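Local coordinates for putative polysaccharide biosynthesis protein with aminopeptidase-like domain (Clostridium acetobutylicum, PDB 3K9T) that probably takes part in the biosynthesis of modified polysaccharides and binds one zinc ion per subunit, without expected peptidase activity despite its aminopeptidase-like domain, at residues Gln10-Thr15 against Gly338-Tyr343; Asn197-Ala202 against Thr252-Ala257; Asp273-Lys278 against Ser404-Ala409. One frame throughout, in Å; residues are numbered along the deposited sequence.

Contact 1 of 3, residues Gln10-Thr15 against Gly338-Tyr343; sequences QNSSET and GLADSY
T15 lays its methyl group over a face of the Y343 ring, and this CH-pi contact carries the apolar half of the meeting between residues 10-15 and 338-343. CG2 of T15 stands 3.7 Å from the ring centroid, 19° off the ring normal, displaced toward the rim; its nearest ring atom is CZ of Y343. The threonine torsion makes this possible: CG2 is anti to the backbone N, while OG1 is turned to the N side. S12 meets the same ring differently, bringing CB to the edge, in the ring plane, 3.8 Å from CD2 of Y343. One aromatic side chain thus receives two neighbours on one turn of helix, one over its face and one at its rim.

Packing of a side chain on backbone forms the second class. CB of A340 lies 3.3 Å from the carbonyl O of S12, and a side chain as small as alanine lets the CA atoms of S12 and A340 come within 5.2 Å. The two pieces belong to helices 12-26 and 336-355, an early helix and the long last helix of the aminopeptidase-like domain, which pack together beside helix 194-211. That third helix also contributes: F206 touches T15, and L203 and A210 touch Y343.

The polar link between the segments runs through a water, which joins the two hydroxyls, 2.6 Å from OG1 of T15 and 2.7 Å from OH of Y343. A further polar bond stays inside 10-15: N11, at the N-cap position, gives no capping bond from its side chain; instead its ND2 donates to OE2 of E14 over 2.9 Å, approaching from above the carboxylate plane.

Contact 2 of 3, residues Asn197-Ala202 against Thr252-Ala257; sequences NLSGVA and TCVGDA
S199 on helix 194-211 takes a backbone N-H from the loop 252-257, which follows strand 245-250 of the central mixed sheet in the aminopeptidase-like domain. The helix starts beside the zinc site of H190, D196 and H325, so this contact lies next to the metal ligands.

The tight part centres on that serine. OG sits between the backbone N and the carbonyl carbon (chi1 62°), where it accepts from N of V254 at 3.0 Å with an N-H...O angle of 155°; the same hydroxyl is also hydrogen-bonded to the carbonyl O of N195. CG2 of V254 presses on the serine's backbone, 3.4 Å from O of S199. Two glycines, with no side chains, take part in the close fit: the CA atoms of G200 and T252 lie only 4.4 Å apart, and N of G255 is 3.7 Å from CB of S199.

Toward the metal the grip is looser. T252 and N197 cross at about a right angle, and their side chains find their firmer polar partners elsewhere: OG1 of T252 bonds to OH of Y187, and ND2 of N197 to OG1 of T186 and O of Y187. OD1 of N197 instead closes an Asx motif, taking N-H of G200 at 3.0 Å from 43° out of the carbonyl plane, while CA of T252 lies 3.3 Å from that oxygen.

Contact 3 of 3, residues Asp273-Lys278 against Ser404-Ala409; sequences DKIVEK and SLLDIA
L406 holds CG anti to its backbone N (chi1 -170°), and K278 does the same with its own CG (chi1 -166°) before its chain bends at chi2; the two side chains then slide past each other in opposite directions between their helices. The leucine divides its methyls between neighbours. CD2 approaches CG1 of I275 to 3.4 Å, the closest apolar contact here, with the two side chains crossing at about a right angle, and it also lies 3.8 Å from CB of K274. CD1 rests against the aliphatic part of K278, 3.9 Å from CB.

Farther along the lysine, CE packs on CB of A409 at 3.6 Å, and NZ donates to O of A409 at 3.1 Å, coming from above the carbonyl plane. The ammonium group has further partners in NE2 of H282 and O of M414, and a cation-pi contact with Y410, so three bonds and an aromatic ring meet the end of a buried lysine.

The contact joins two domains: helix 271-282 belongs to the aminopeptidase-like part, helix 405-412 to the C-terminal permutated winged helix-turn-helix. The short helical segments run at 47° with their axes 10.9 Å apart, a separation that L406 and K278 bridge. From the first domain, helix 336-355 backs I275 through V349, T352 and I353.

The start of helix 405-412 carries a capping box: OG of S404 accepts from N of D407, and OD2 of D407 takes the N-H of S404 from above the carboxylate plane. The other carboxylate oxygen, OD1, receives a weak bond from a water that accepts from NZ of K274 at 2.6 Å.

Overall arrangement
From the N terminus, helix 12-26 makes one side of contact 1, and the chain runs through the insert and the sheet strands before helix 336-355 closes this loop. Contact 2 is nested inside it, tying helix 194-211 to the loop after strand 245-250. The two touch, with a probable hydrogen bond between OG of S342 and O of V254 and L339 packing on G255; helix 336-355 thus packs against the loop of contact 2, near the zinc site. Contact 3 opens after contact 2 closes and crosses contact 1: its helix 271-282 lies within that loop, whereas 404-409 follows it, joining the winged helix-turn-helix to the aminopeptidase-like domain about 23 Å from contact 1, centre to centre.

Contact 1 of 3, residues Gln10-Thr15 against Gly338-Tyr343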
# COMPACT_ATOMS: atom_id res chain seq x y z
N GLN A 10 -36.72 -7.13 -0.99
CA GLN A 10 -37.36 -7.78 -2.15
C GLN A 10 -38.52 -6.98 -2.74
O GLN A 10 -38.85 -7.18 -3.90
CB GLN A 10 -37.84 -9.17 -1.80
CG GLN A 10 -36.69 -10.20 -1.65
CD GLN A 10 -37.03 -11.35 -0.68
OE1 GLN A 10 -38.19 -11.54 -0.27
NE2 GLN A 10 -36.01 -12.11 -0.29
N ASN A 11 -39.14 -6.10 -1.96
CA ASN A 11 -40.25 -5.30 -2.48
C ASN A 11 -39.87 -3.86 -2.81
O ASN A 11 -40.73 -2.95 -2.91
CB ASN A 11 -41.42 -5.30 -1.49
CG ASN A 11 -42.70 -4.91 -2.15
OD1 ASN A 11 -42.97 -5.30 -3.29
ND2 ASN A 11 -43.50 -4.11 -1.46
N SER A 12 -38.58 -3.66 -3.02
CA SER A 12 -38.03 -2.32 -3.14
C SER A 12 -38.52 -1.57 -4.37
O SER A 12 -38.63 -0.34 -4.34
CB SER A 12 -36.51 -2.37 -3.08
OG SER A 12 -36.02 -2.93 -4.26
N SER A 13 -38.84 -2.31 -5.43
CA SER A 13 -39.41 -1.69 -6.59
C SER A 13 -40.68 -0.95 -6.25
O SER A 13 -40.83 0.23 -6.57
CB SER A 13 -39.73 -2.72 -7.65
OG SER A 13 -40.73 -2.19 -8.50
N GLU A 14 -41.61 -1.64 -5.62
CA GLU A 14 -42.84 -1.00 -5.19
C GLU A 14 -42.55 0.17 -4.22
O GLU A 14 -43.14 1.25 -4.34
CB GLU A 14 -43.72 -2.06 -4.52
CG GLU A 14 -45.07 -1.58 -4.00
CD GLU A 14 -45.83 -2.70 -3.30
OE1 GLU A 14 -46.28 -3.66 -3.97
OE2 GLU A 14 -45.96 -2.61 -2.07
N THR A 15 -41.65 -0.02 -3.26
CA THR A 15 -41.31 1.07 -2.32
C THR A 15 -40.68 2.28 -3.03
O THR A 15 -40.92 3.40 -2.63
CB THR A 15 -40.39 0.57 -1.21
OG1 THR A 15 -41.00 -0.60 -0.63
CG2 THR A 15 -40.14 1.66 -0.13
N GLY A 338 -33.86 4.11 -9.32
CA GLY A 338 -32.79 4.75 -8.58
C GLY A 338 -33.14 4.87 -7.11
O GLY A 338 -32.36 4.51 -6.23
N LEU A 339 -34.33 5.38 -6.87
CA LEU A 339 -34.85 5.47 -5.51
C LEU A 339 -34.97 4.07 -4.88
O LEU A 339 -34.49 3.83 -3.75
CB LEU A 339 -36.18 6.16 -5.53
CG LEU A 339 -36.08 7.64 -5.84
CD1 LEU A 339 -37.44 8.10 -6.35
CD2 LEU A 339 -35.59 8.45 -4.62
N ALA A 340 -35.53 3.14 -5.64
CA ALA A 340 -35.61 1.74 -5.20
C ALA A 340 -34.23 1.20 -4.84
O ALA A 340 -34.05 0.56 -3.80
CB ALA A 340 -36.24 0.86 -6.30
N ASP A 341 -33.25 1.47 -5.70
CA ASP A 341 -31.91 0.92 -5.48
C ASP A 341 -31.21 1.57 -4.30
O ASP A 341 -30.51 0.90 -3.54
CB ASP A 341 -31.04 1.06 -6.72
CG ASP A 341 -29.67 0.43 -6.54
OD1 ASP A 341 -29.56 -0.81 -6.61
OD2 ASP A 341 -28.70 1.18 -6.30
N SER A 342 -31.33 2.88 -4.17
CA SER A 342 -30.76 3.54 -3.00
C SER A 342 -31.37 3.00 -1.68
O SER A 342 -30.69 2.79 -0.71
CB SER A 342 -30.96 5.04 -3.10
OG SER A 342 -30.31 5.56 -4.26
N TYR A 343 -32.67 2.76 -1.68
CA TYR A 343 -33.34 2.26 -0.48
C TYR A 343 -32.89 0.84 -0.13
O TYR A 343 -32.58 0.55 1.01
CB TYR A 343 -34.83 2.33 -0.74
CG TYR A 343 -35.75 1.51 0.13
CD1 TYR A 343 -36.19 1.99 1.35
CD2 TYR A 343 -36.25 0.30 -0.33
CE1 TYR A 343 -37.08 1.27 2.12
CE2 TYR A 343 -37.14 -0.44 0.45
CZ TYR A 343 -37.55 0.06 1.66
OH TYR A 343 -38.44 -0.64 2.42
O HOH W 1 -39.81 -2.34 0.90

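Contact 2 of 3, residues Asn197-Ala202 against Thr252-Ala257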
# COMPACT_ATOMS: atom_id res chain seq x y z
N ASN A 197 -33.07 18.53 -2.21
CA ASN A 197 -32.96 17.28 -1.43
C ASN A 197 -34.26 16.66 -0.92
O ASN A 197 -34.34 16.25 0.26
CB ASN A 197 -32.01 17.43 -0.21
CG ASN A 197 -31.78 16.11 0.52
OD1 ASN A 197 -31.68 15.04 -0.10
ND2 ASN A 197 -31.72 16.17 1.85
N LEU A 198 -35.26 16.53 -1.80
CA LEU A 198 -36.45 15.75 -1.44
C LEU A 198 -36.11 14.26 -1.47
O LEU A 198 -36.77 13.47 -0.84
CB LEU A 198 -37.68 16.03 -2.35
CG LEU A 198 -38.27 17.41 -2.10
CD1 LEU A 198 -39.45 17.66 -2.99
CD2 LEU A 198 -38.63 17.57 -0.60
N SER A 199 -35.09 13.86 -2.21
CA SER A 199 -34.78 12.42 -2.30
C SER A 199 -34.31 11.86 -0.94
O SER A 199 -34.76 10.80 -0.50
CB SER A 199 -33.75 12.17 -3.40
OG SER A 199 -32.52 12.83 -3.13
N GLY A 200 -33.46 12.61 -0.25
CA GLY A 200 -32.95 12.16 1.06
C GLY A 200 -34.04 12.13 2.11
O GLY A 200 -34.12 11.22 2.95
N VAL A 201 -34.90 13.16 2.03
CA VAL A 201 -36.01 13.31 2.95
C VAL A 201 -36.94 12.12 2.76
O VAL A 201 -37.26 11.46 3.73
CB VAL A 201 -36.79 14.64 2.76
CG1 VAL A 201 -38.07 14.63 3.62
CG2 VAL A 201 -35.92 15.79 3.13
N ALA A 202 -37.34 11.83 1.51
CA ALA A 202 -38.28 10.71 1.29
C ALA A 202 -37.62 9.37 1.58
O ALA A 202 -38.28 8.49 2.14
CB ALA A 202 -38.90 10.72 -0.09
N THR A 252 -28.49 12.26 0.88
CA THR A 252 -28.88 13.31 -0.03
C THR A 252 -28.63 12.80 -1.44
O THR A 252 -27.89 11.84 -1.62
CB THR A 252 -28.10 14.59 0.23
OG1 THR A 252 -28.48 15.55 -0.74
CG2 THR A 252 -26.59 14.38 0.15
N CYS A 253 -29.29 13.43 -2.42
CA CYS A 253 -29.06 13.11 -3.83
C CYS A 253 -29.14 11.63 -4.15
O CYS A 253 -28.27 11.11 -4.85
CB CYS A 253 -27.69 13.65 -4.27
SG CYS A 253 -27.56 15.46 -4.14
N VAL A 254 -30.18 10.98 -3.64
CA VAL A 254 -30.27 9.54 -3.71
C VAL A 254 -31.29 9.05 -4.74
O VAL A 254 -31.62 7.85 -4.75
CB VAL A 254 -30.62 8.92 -2.31
CG1 VAL A 254 -29.43 9.02 -1.37
CG2 VAL A 254 -31.87 9.57 -1.74
N GLY A 255 -31.74 9.94 -5.63
CA GLY A 255 -32.89 9.64 -6.49
C GLY A 255 -32.76 9.58 -8.00
O GLY A 255 -33.71 9.14 -8.68
N ASP A 256 -31.63 10.02 -8.55
CA ASP A 256 -31.44 10.02 -9.99
C ASP A 256 -31.02 8.69 -10.59
O ASP A 256 -30.78 7.72 -9.86
CB ASP A 256 -30.44 11.09 -10.38
CG ASP A 256 -29.03 10.79 -9.91
OD1 ASP A 256 -28.72 11.02 -8.70
OD2 ASP A 256 -28.24 10.39 -10.78
N ALA A 257 -30.92 8.66 -11.94
CA ALA A 257 -30.60 7.43 -12.67
C ALA A 257 -29.14 7.01 -12.62
O ALA A 257 -28.79 5.93 -13.10
CB ALA A 257 -31.09 7.52 -14.14

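Contact 3 of 3, residues Asp273-Lys278 against Ser404-Ala409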
# COMPACT_ATOMS: atom_id res chain seq x y z
N ASP A 273 -17.51 2.82 6.94
CA ASP A 273 -16.82 2.87 5.61
C ASP A 273 -16.62 1.48 5.07
O ASP A 273 -16.89 1.21 3.88
CB ASP A 273 -15.43 3.50 5.72
CG ASP A 273 -15.46 4.95 6.18
OD1 ASP A 273 -16.29 5.73 5.65
OD2 ASP A 273 -14.65 5.30 7.07
N LYS A 274 -16.13 0.60 5.94
CA LYS A 274 -15.84 -0.78 5.58
C LYS A 274 -17.13 -1.48 5.22
O LYS A 274 -17.18 -2.25 4.26
CB LYS A 274 -15.08 -1.49 6.71
CG LYS A 274 -13.70 -0.90 6.99
CD LYS A 274 -12.52 -1.75 6.63
CE LYS A 274 -12.09 -2.62 7.85
NZ LYS A 274 -10.61 -3.00 7.82
N ILE A 275 -18.20 -1.19 5.96
CA ILE A 275 -19.49 -1.86 5.70
C ILE A 275 -20.05 -1.36 4.36
O ILE A 275 -20.38 -2.15 3.47
CB ILE A 275 -20.53 -1.61 6.80
CG1 ILE A 275 -20.21 -2.45 8.03
CG2 ILE A 275 -21.95 -1.92 6.31
CD1 ILE A 275 -21.12 -2.11 9.20
N VAL A 276 -20.16 -0.05 4.20
CA VAL A 276 -20.72 0.46 2.94
C VAL A 276 -19.89 0.01 1.71
O VAL A 276 -20.47 -0.36 0.70
CB VAL A 276 -20.93 2.01 2.94
CG1 VAL A 276 -21.29 2.49 1.51
CG2 VAL A 276 -22.02 2.38 3.99
N GLU A 277 -18.56 0.01 1.80
CA GLU A 277 -17.77 -0.35 0.60
C GLU A 277 -17.91 -1.84 0.28
O GLU A 277 -17.93 -2.21 -0.87
CB GLU A 277 -16.32 0.08 0.73
CG GLU A 277 -16.15 1.61 0.85
CD GLU A 277 -14.79 2.00 1.40
OE1 GLU A 277 -13.80 1.36 0.99
OE2 GLU A 277 -14.71 2.92 2.24
N LYS A 278 -18.10 -2.67 1.32
CA LYS A 278 -18.31 -4.10 1.14
C LYS A 278 -19.66 -4.41 0.52
O LYS A 278 -19.77 -5.35 -0.28
CB LYS A 278 -18.14 -4.84 2.48
CG LYS A 278 -18.01 -6.38 2.37
CD LYS A 278 -16.85 -6.79 1.44
CE LYS A 278 -16.56 -8.27 1.58
NZ LYS A 278 -15.85 -8.85 0.42
N SER A 404 -14.31 -10.07 13.09
CA SER A 404 -15.74 -9.87 12.84
C SER A 404 -16.08 -10.58 11.54
O SER A 404 -15.19 -10.93 10.77
CB SER A 404 -16.06 -8.37 12.70
OG SER A 404 -15.47 -7.77 11.52
N LEU A 405 -17.35 -10.78 11.29
CA LEU A 405 -17.77 -11.37 10.03
C LEU A 405 -17.37 -10.49 8.82
O LEU A 405 -17.08 -11.00 7.73
CB LEU A 405 -19.29 -11.61 10.02
CG LEU A 405 -19.89 -12.59 11.01
CD1 LEU A 405 -21.34 -12.83 10.65
CD2 LEU A 405 -19.12 -13.91 10.98
N LEU A 406 -17.35 -9.17 9.03
CA LEU A 406 -16.96 -8.21 8.00
C LEU A 406 -15.47 -8.41 7.71
O LEU A 406 -15.03 -8.36 6.54
CB LEU A 406 -17.26 -6.77 8.46
CG LEU A 406 -17.13 -5.64 7.43
CD1 LEU A 406 -18.04 -5.87 6.27
CD2 LEU A 406 -17.34 -4.23 8.07
N ASP A 407 -14.72 -8.68 8.76
CA ASP A 407 -13.29 -8.97 8.60
C ASP A 407 -13.06 -10.20 7.73
O ASP A 407 -12.19 -10.22 6.86
CB ASP A 407 -12.61 -9.19 9.96
CG ASP A 407 -12.47 -7.89 10.77
OD1 ASP A 407 -12.46 -6.77 10.19
OD2 ASP A 407 -12.33 -8.01 12.00
N ILE A 408 -13.88 -11.21 7.97
CA ILE A 408 -13.76 -12.48 7.28
C ILE A 408 -14.23 -12.27 5.83
O ILE A 408 -13.58 -12.73 4.87
CB ILE A 408 -14.51 -13.61 8.07
CG1 ILE A 408 -13.92 -13.77 9.48
CG2 ILE A 408 -14.47 -14.95 7.35
CD1 ILE A 408 -14.84 -14.50 10.46
N ALA A 409 -15.31 -11.52 5.66
CA ALA A 409 -15.82 -11.25 4.32
C ALA A 409 -14.74 -10.53 3.52
O ALA A 409 -14.49 -10.87 2.37
CB ALA A 409 -17.08 -10.45 4.36
O HOH W 2 -10.81 -5.54 7.47